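PDB 6F74: alcohol oxidase from Myceliophthora thermophila, which binds FAD and probably acts as a VAO-type flavoprotein oxidase, passing electrons from its substrate through the flavin to oxygen. Local coordinates for residues I434-L445 with A492-G503. Sequence-based numbering, arbitrary orientation.
Sequences IITSRLINPEAL and AWRVSPFVMISG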
ATOM      1  N   ILE A 434       6.220  10.372   0.072  1.00 18.86           N
ATOM      2  CA  ILE A 434       7.676  10.265  -0.121  1.00 19.15           C
ATOM      3  C   ILE A 434       8.217   9.596   1.131  1.00 19.19           C
ATOM      4  O   ILE A 434       8.521  10.240   2.128  1.00 19.42           O
ATOM      5  CB  ILE A 434       8.377  11.627  -0.363  1.00 19.60           C
ATOM      6  CG1 ILE A 434       7.581  12.441  -1.397  1.00 19.58           C
ATOM      7  CG2 ILE A 434       9.825  11.376  -0.807  1.00 19.94           C
ATOM      8  CD1 ILE A 434       8.224  13.747  -1.795  1.00 20.09           C
ATOM      9  N   ILE A 435       8.264   8.265   1.068  1.00 19.00           N
ATOM     10  CA  ILE A 435       8.682   7.439   2.181  1.00 19.04           C
ATOM     11  C   ILE A 435       9.716   6.424   1.734  1.00 19.20           C
ATOM     12  O   ILE A 435       9.903   6.170   0.520  1.00 19.21           O
ATOM     13  CB  ILE A 435       7.476   6.717   2.845  1.00 18.72           C
ATOM     14  CG1 ILE A 435       6.779   5.776   1.850  1.00 18.46           C
ATOM     15  CG2 ILE A 435       6.489   7.743   3.402  1.00 18.65           C
ATOM     16  CD1 ILE A 435       5.693   4.870   2.430  1.00 18.25           C
ATOM     17  N   THR A 436      10.377   5.847   2.730  1.00 19.37           N
ATOM     18  CA  THR A 436      11.266   4.685   2.524  1.00 19.57           C
ATOM     19  C   THR A 436      10.896   3.629   3.557  1.00 19.47           C
ATOM     20  O   THR A 436      10.435   3.956   4.659  1.00 19.38           O
ATOM     21  CB  THR A 436      12.752   5.082   2.647  1.00 20.09           C
ATOM     22  OG1 THR A 436      13.585   3.948   2.456  1.00 20.34           O
ATOM     23  CG2 THR A 436      13.044   5.765   4.035  1.00 20.26           C
ATOM     24  N   SER A 437      11.024   2.355   3.204  1.00 19.51           N
ATOM     25  CA  SER A 437      10.706   1.290   4.160  1.00 19.49           C
ATOM     26  C   SER A 437      11.850   0.291   4.195  1.00 19.91           C
ATOM     27  O   SER A 437      12.576   0.084   3.194  1.00 20.14           O
ATOM     28  CB  SER A 437       9.368   0.606   3.864  1.00 19.17           C
ATOM     29  OG  SER A 437       9.230   0.145   2.526  1.00 19.13           O
ATOM     30  N   ARG A 438      12.051  -0.250   5.393  1.00 20.07           N
ATOM     31  CA  ARG A 438      13.099  -1.209   5.634  1.00 20.53           C
ATOM     32  C   ARG A 438      12.625  -2.275   6.604  1.00 20.56           C
ATOM     33  O   ARG A 438      12.206  -1.976   7.732  1.00 20.44           O
ATOM     34  CB  ARG A 438      14.351  -0.530   6.159  1.00 20.91           C
ATOM     35  CG  ARG A 438      15.591  -1.420   6.040  1.00 21.49           C
ATOM     36  CD  ARG A 438      16.061  -1.519   4.608  1.00 21.67           C
ATOM     37  NE  ARG A 438      17.157  -2.461   4.423  1.00 22.28           N
ATOM     38  CZ  ARG A 438      17.534  -2.958   3.235  1.00 22.53           C
ATOM     39  NH1 ARG A 438      16.903  -2.611   2.101  1.00 22.19           N
ATOM     40  NH2 ARG A 438      18.553  -3.814   3.182  1.00 23.17           N
ATOM     41  N   LEU A 439      12.648  -3.516   6.136  1.00 20.76           N
ATOM     42  CA  LEU A 439      12.384  -4.655   6.989  1.00 20.95           C
ATOM     43  C   LEU A 439      13.600  -4.800   7.912  1.00 21.42           C
ATOM     44  O   LEU A 439      14.741  -4.674   7.453  1.00 21.78           O
ATOM     45  CB  LEU A 439      12.145  -5.913   6.172  1.00 21.15           C
ATOM     46  CG  LEU A 439      10.727  -6.162   5.620  1.00 20.79           C
ATOM     47  CD1 LEU A 439      10.285  -5.056   4.649  1.00 20.35           C
ATOM     48  CD2 LEU A 439      10.734  -7.506   4.898  1.00 21.15           C
ATOM     49  N   ILE A 440      13.350  -5.031   9.197  1.00 21.47           N
ATOM     50  CA  ILE A 440      14.407  -5.114  10.224  1.00 21.91           C
ATOM     51  C   ILE A 440      14.481  -6.516  10.834  1.00 22.33           C
ATOM     52  O   ILE A 440      13.508  -6.978  11.438  1.00 22.18           O
ATOM     53  CB  ILE A 440      14.164  -4.103  11.365  1.00 21.69           C
ATOM     54  CG1 ILE A 440      13.961  -2.692  10.812  1.00 21.32           C
ATOM     55  CG2 ILE A 440      15.312  -4.105  12.347  1.00 22.17           C
ATOM     56  CD1 ILE A 440      15.071  -2.146   9.936  1.00 21.57           C
ATOM     57  N   ASN A 441      15.640  -7.168  10.667  1.00 22.91           N
ATOM     58  CA  ASN A 441      15.903  -8.495  11.268  1.00 23.46           C
ATOM     59  C   ASN A 441      16.414  -8.328  12.719  1.00 23.70           C
ATOM     60  O   ASN A 441      17.056  -7.323  13.031  1.00 23.68           O
ATOM     61  CB  ASN A 441      16.914  -9.280  10.423  1.00 24.07           C
ATOM     62  CG  ASN A 441      18.251  -8.571  10.304  1.00 24.40           C
ATOM     63  OD1 ASN A 441      18.306  -7.417   9.903  1.00 24.05           O
ATOM     64  ND2 ASN A 441      19.334  -9.259  10.691  1.00 25.14           N
ATOM     65  N   PRO A 442      16.145  -9.303  13.610  1.00 23.99           N
ATOM     66  CA  PRO A 442      16.522  -9.117  15.025  1.00 24.20           C
ATOM     67  C   PRO A 442      17.990  -8.789  15.282  1.00 24.70           C
ATOM     68  O   PRO A 442      18.298  -8.004  16.187  1.00 24.67           O
ATOM     69  CB  PRO A 442      16.192 -10.461  15.669  1.00 24.62           C
ATOM     70  CG  PRO A 442      15.213 -11.104  14.757  1.00 24.43           C
ATOM     71  CD  PRO A 442      15.514 -10.613  13.374  1.00 24.22           C
ATOM     72  N   GLU A 443      18.864  -9.406  14.486  1.00 25.21           N
ATOM     73  CA  GLU A 443      20.318  -9.287  14.613  1.00 25.86           C
ATOM     74  C   GLU A 443      20.820  -7.874  14.322  1.00 25.64           C
ATOM     75  O   GLU A 443      21.917  -7.526  14.731  1.00 26.13           O
ATOM     76  CB  GLU A 443      21.052 -10.262  13.657  1.00 26.50           C
ATOM     77  CG  GLU A 443      20.782 -11.756  13.939  1.00 26.95           C
ATOM     78  CD  GLU A 443      19.503 -12.297  13.291  1.00 26.53           C
ATOM     79  OE1 GLU A 443      18.852 -11.548  12.547  1.00 25.87           O
ATOM     80  OE2 GLU A 443      19.108 -13.443  13.571  1.00 26.87           O
ATOM     81  N   ALA A 444      20.036  -7.082  13.592  1.00 24.97           N
ATOM     82  CA  ALA A 444      20.379  -5.683  13.333  1.00 24.77           C
ATOM     83  C   ALA A 444      20.192  -4.807  14.577  1.00 24.57           C
ATOM     84  O   ALA A 444      20.626  -3.652  14.555  1.00 24.56           O
ATOM     85  CB  ALA A 444      19.551  -5.138  12.183  1.00 24.17           C
ATOM     86  N   LEU A 445      19.608  -5.345  15.652  1.00 24.50           N
ATOM     87  CA  LEU A 445      19.186  -4.551  16.804  1.00 24.25           C
ATOM     88  C   LEU A 445      19.863  -4.869  18.113  1.00 24.76           C
ATOM     89  O   LEU A 445      19.472  -4.362  19.141  1.00 24.59           O
ATOM     90  CB  LEU A 445      17.680  -4.738  17.022  1.00 23.66           C
ATOM     91  CG  LEU A 445      16.778  -4.329  15.880  1.00 23.09           C
ATOM     92  CD1 LEU A 445      15.405  -4.942  16.141  1.00 22.74           C
ATOM     93  CD2 LEU A 445      16.704  -2.820  15.780  1.00 22.79           C
ATOM     94  N   ALA A 492      13.253 -11.659   3.036  1.00 23.40           N
ATOM     95  CA  ALA A 492      13.426 -10.875   4.257  1.00 23.14           C
ATOM     96  C   ALA A 492      12.196 -10.861   5.175  1.00 22.77           C
ATOM     97  O   ALA A 492      12.336 -10.762   6.381  1.00 22.81           O
ATOM     98  CB  ALA A 492      13.848  -9.457   3.916  1.00 22.75           C
ATOM     99  N   TRP A 493      10.994 -10.996   4.612  1.00 22.46           N
ATOM    100  CA  TRP A 493       9.781 -11.120   5.449  1.00 22.24           C
ATOM    101  C   TRP A 493       9.862 -12.286   6.424  1.00 22.80           C
ATOM    102  O   TRP A 493       9.297 -12.222   7.515  1.00 22.71           O
ATOM    103  CB  TRP A 493       8.534 -11.338   4.599  1.00 22.02           C
ATOM    104  CG  TRP A 493       8.014 -10.108   3.976  1.00 21.40           C
ATOM    105  CD1 TRP A 493       7.988  -9.827   2.648  1.00 21.24           C
ATOM    106  CD2 TRP A 493       7.403  -9.012   4.645  1.00 20.90           C
ATOM    107  NE1 TRP A 493       7.388  -8.613   2.444  1.00 20.68           N
ATOM    108  CE2 TRP A 493       7.049  -8.079   3.658  1.00 20.48           C
ATOM    109  CE3 TRP A 493       7.140  -8.715   5.984  1.00 20.82           C
ATOM    110  CZ2 TRP A 493       6.413  -6.862   3.966  1.00 20.00           C
ATOM    111  CZ3 TRP A 493       6.510  -7.503   6.287  1.00 20.34           C
ATOM    112  CH2 TRP A 493       6.161  -6.596   5.278  1.00 19.95           C
ATOM    113  N   ARG A 494      10.573 -13.340   6.020  1.00 23.44           N
ATOM    114  CA  ARG A 494      10.660 -14.530   6.811  1.00 24.08           C
ATOM    115  C   ARG A 494      11.618 -14.395   8.004  1.00 24.31           C
ATOM    116  O   ARG A 494      11.618 -15.272   8.853  1.00 24.81           O
ATOM    117  CB  ARG A 494      11.061 -15.748   5.951  1.00 24.78           C
ATOM    118  CG  ARG A 494      10.256 -15.936   4.652  1.00 24.64           C
ATOM    119  CD  ARG A 494       8.764 -15.888   4.919  1.00 24.29           C
ATOM    120  NE  ARG A 494       7.995 -16.262   3.745  1.00 24.32           N
ATOM    121  CZ  ARG A 494       6.663 -16.176   3.631  1.00 24.04           C
ATOM    122  NH1 ARG A 494       5.908 -15.748   4.631  1.00 23.74           N
ATOM    123  NH2 ARG A 494       6.076 -16.527   2.487  1.00 24.12           N
ATOM    124  N   VAL A 495      12.441 -13.340   8.042  1.00 24.03           N
ATOM    125  CA  VAL A 495      13.356 -13.079   9.173  1.00 24.25           C
ATOM    126  C   VAL A 495      13.115 -11.762   9.900  1.00 23.64           C
ATOM    127  O   VAL A 495      13.683 -11.557  10.961  1.00 23.80           O
ATOM    128  CB  VAL A 495      14.860 -13.201   8.755  1.00 24.78           C
ATOM    129  CG1 VAL A 495      15.175 -14.603   8.251  1.00 25.55           C
ATOM    130  CG2 VAL A 495      15.279 -12.176   7.710  1.00 24.43           C
ATOM    131  N   SER A 496      12.256 -10.894   9.360  1.00 22.99           N
ATOM    132  CA  SER A 496      12.073  -9.547   9.898  1.00 22.46           C
ATOM    133  C   SER A 496      10.700  -9.410  10.543  1.00 22.11           C
ATOM    134  O   SER A 496       9.686  -9.519   9.851  1.00 21.86           O
ATOM    135  CB  SER A 496      12.251  -8.522   8.780  1.00 22.09           C
ATOM    136  OG  SER A 496      13.453  -8.800   8.066  1.00 22.51           O
ATOM    137  N   PRO A 497      10.648  -9.196  11.865  1.00 22.13           N
ATOM    138  CA  PRO A 497       9.335  -9.163  12.510  1.00 21.90           C
ATOM    139  C   PRO A 497       8.601  -7.849  12.332  1.00 21.31           C
ATOM    140  O   PRO A 497       7.382  -7.817  12.506  1.00 21.12           O
ATOM    141  CB  PRO A 497       9.639  -9.429  13.988  1.00 22.21           C
ATOM    142  CG  PRO A 497      11.086  -9.158  14.172  1.00 22.45           C
ATOM    143  CD  PRO A 497      11.750  -9.157  12.837  1.00 22.48           C
ATOM    144  N   PHE A 498       9.324  -6.787  11.980  1.00 21.09           N
ATOM    145  CA  PHE A 498       8.721  -5.493  11.775  1.00 20.60           C
ATOM    146  C   PHE A 498       9.387  -4.692  10.667  1.00 20.44           C
ATOM    147  O   PHE A 498      10.456  -5.035  10.186  1.00 20.72           O
ATOM    148  CB  PHE A 498       8.690  -4.696  13.085  1.00 20.55           C
ATOM    149  CG  PHE A 498      10.028  -4.202  13.566  1.00 20.76           C
ATOM    150  CD1 PHE A 498      10.809  -4.984  14.415  1.00 21.21           C
ATOM    151  CD2 PHE A 498      10.476  -2.925  13.251  1.00 20.59           C
ATOM    152  CE1 PHE A 498      12.025  -4.523  14.877  1.00 21.46           C
ATOM    153  CE2 PHE A 498      11.686  -2.456  13.732  1.00 20.86           C
ATOM    154  CZ  PHE A 498      12.466  -3.251  14.539  1.00 21.30           C
ATOM    155  N   VAL A 499       8.688  -3.636  10.256  1.00 20.03           N
ATOM    156  CA  VAL A 499       9.144  -2.705   9.244  1.00 19.87           C
ATOM    157  C   VAL A 499       9.249  -1.319   9.861  1.00 19.73           C
ATOM    158  O   VAL A 499       8.420  -0.930  10.673  1.00 19.59           O
ATOM    159  CB  VAL A 499       8.183  -2.669   8.049  1.00 19.57           C
ATOM    160  CG1 VAL A 499       8.744  -1.788   6.933  1.00 19.46           C
ATOM    161  CG2 VAL A 499       7.938  -4.089   7.531  1.00 19.76           C
ATOM    162  N   MET A 500      10.299  -0.591   9.485  1.00 19.86           N
ATOM    163  CA  MET A 500      10.402   0.846   9.787  1.00 19.78           C
ATOM    164  C   MET A 500      10.105   1.596   8.510  1.00 19.56           C
ATOM    165  O   MET A 500      10.645   1.257   7.443  1.00 19.64           O
ATOM    166  CB  MET A 500      11.789   1.220  10.296  1.00 20.17           C
ATOM    167  CG  MET A 500      12.112   0.605  11.647  1.00 20.42           C
ATOM    168  SD  MET A 500      13.815   0.709  12.185  1.00 21.00           S
ATOM    169  CE  MET A 500      13.985   2.421  12.636  1.00 21.03           C
ATOM    170  N   ILE A 501       9.204   2.567   8.605  1.00 19.32           N
ATOM    171  CA  ILE A 501       8.911   3.502   7.529  1.00 19.16           C
ATOM    172  C   ILE A 501       9.249   4.907   8.023  1.00 19.31           C
ATOM    173  O   ILE A 501       8.883   5.289   9.129  1.00 19.33           O
ATOM    174  CB  ILE A 501       7.438   3.429   7.132  1.00 18.82           C
ATOM    175  CG1 ILE A 501       7.151   2.027   6.607  1.00 18.76           C
ATOM    176  CG2 ILE A 501       7.092   4.474   6.086  1.00 18.70           C
ATOM    177  CD1 ILE A 501       5.740   1.775   6.141  1.00 18.51           C
ATOM    178  N   SER A 502       9.983   5.653   7.211  1.00 19.47           N
ATOM    179  CA  SER A 502      10.339   7.044   7.521  1.00 19.71           C
ATOM    180  C   SER A 502      10.054   7.880   6.288  1.00 19.65           C
ATOM    181  O   SER A 502      10.348   7.467   5.185  1.00 19.61           O
ATOM    182  CB  SER A 502      11.801   7.142   7.928  1.00 20.17           C
ATOM    183  OG  SER A 502      12.152   8.456   8.346  1.00 20.48           O
ATOM    184  N   GLY A 503       9.473   9.054   6.457  1.00 19.67           N
ATOM    185  CA  GLY A 503       9.101   9.877   5.280  1.00 19.65           C
ATOM    186  C   GLY A 503       8.986  11.356   5.613  1.00 19.94           C
ATOM    187  O   GLY A 503       9.053  11.741   6.779  1.00 20.13           O
TER
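Strands 435-440 and 498-503 form the antiparallel edge of the seven-stranded sheet in this VAO-type flavoprotein, with 435-440 outermost. Thr436 and Ser502 exchange backbone hydrogen bonds in both directions, and so do Arg438 and Met500; Arg438 N to Met500 O is 2.9 Å. Between them Ser437 and Ile501 make a non-hydrogen-bonded pair, where Ser437 CB lies 3.8 Å from Ile501 CG1. Ser437 OG turns off to Glu543 O and the backbone N of Tyr540, a residue that binds FAD.

On the face shared with Ser437, Leu439 reaches across to Trp493, and the two side chains meet at about a right angle. Leu439 CD2 sits 3.7 Å above the indole plane of Trp493, over its centre, while Leu439 CD1 touches Val499 CG2 at 3.8 Å. Such a sheet beside the flavin, covered on its other face by helices such as 512-533 and 328-346, is the substrate-domain arrangement of VAO-type oxidases; the nearest atoms of the Trp493 side chain and the bound FAD are about 8 Å apart.

On that helix-covered face, Ile440 lays CB over one face of the Phe498 ring, off toward the rim, and Leu445 CD1 meets the ring's edge at Phe498 CE1, 3.6 Å away. Phe498 holds CG between its backbone N and carbonyl carbon (chi1 71°), which brings the ring back toward strand 435-440, against Ile440. With an alanine in place of Phe498, Ile440 and Leu445 would probably lose their shared partner, leaving a gap facing Leu341 of helix 328-346. Ile440 CG1 also packs on Met500 SD, 3.7 Å away.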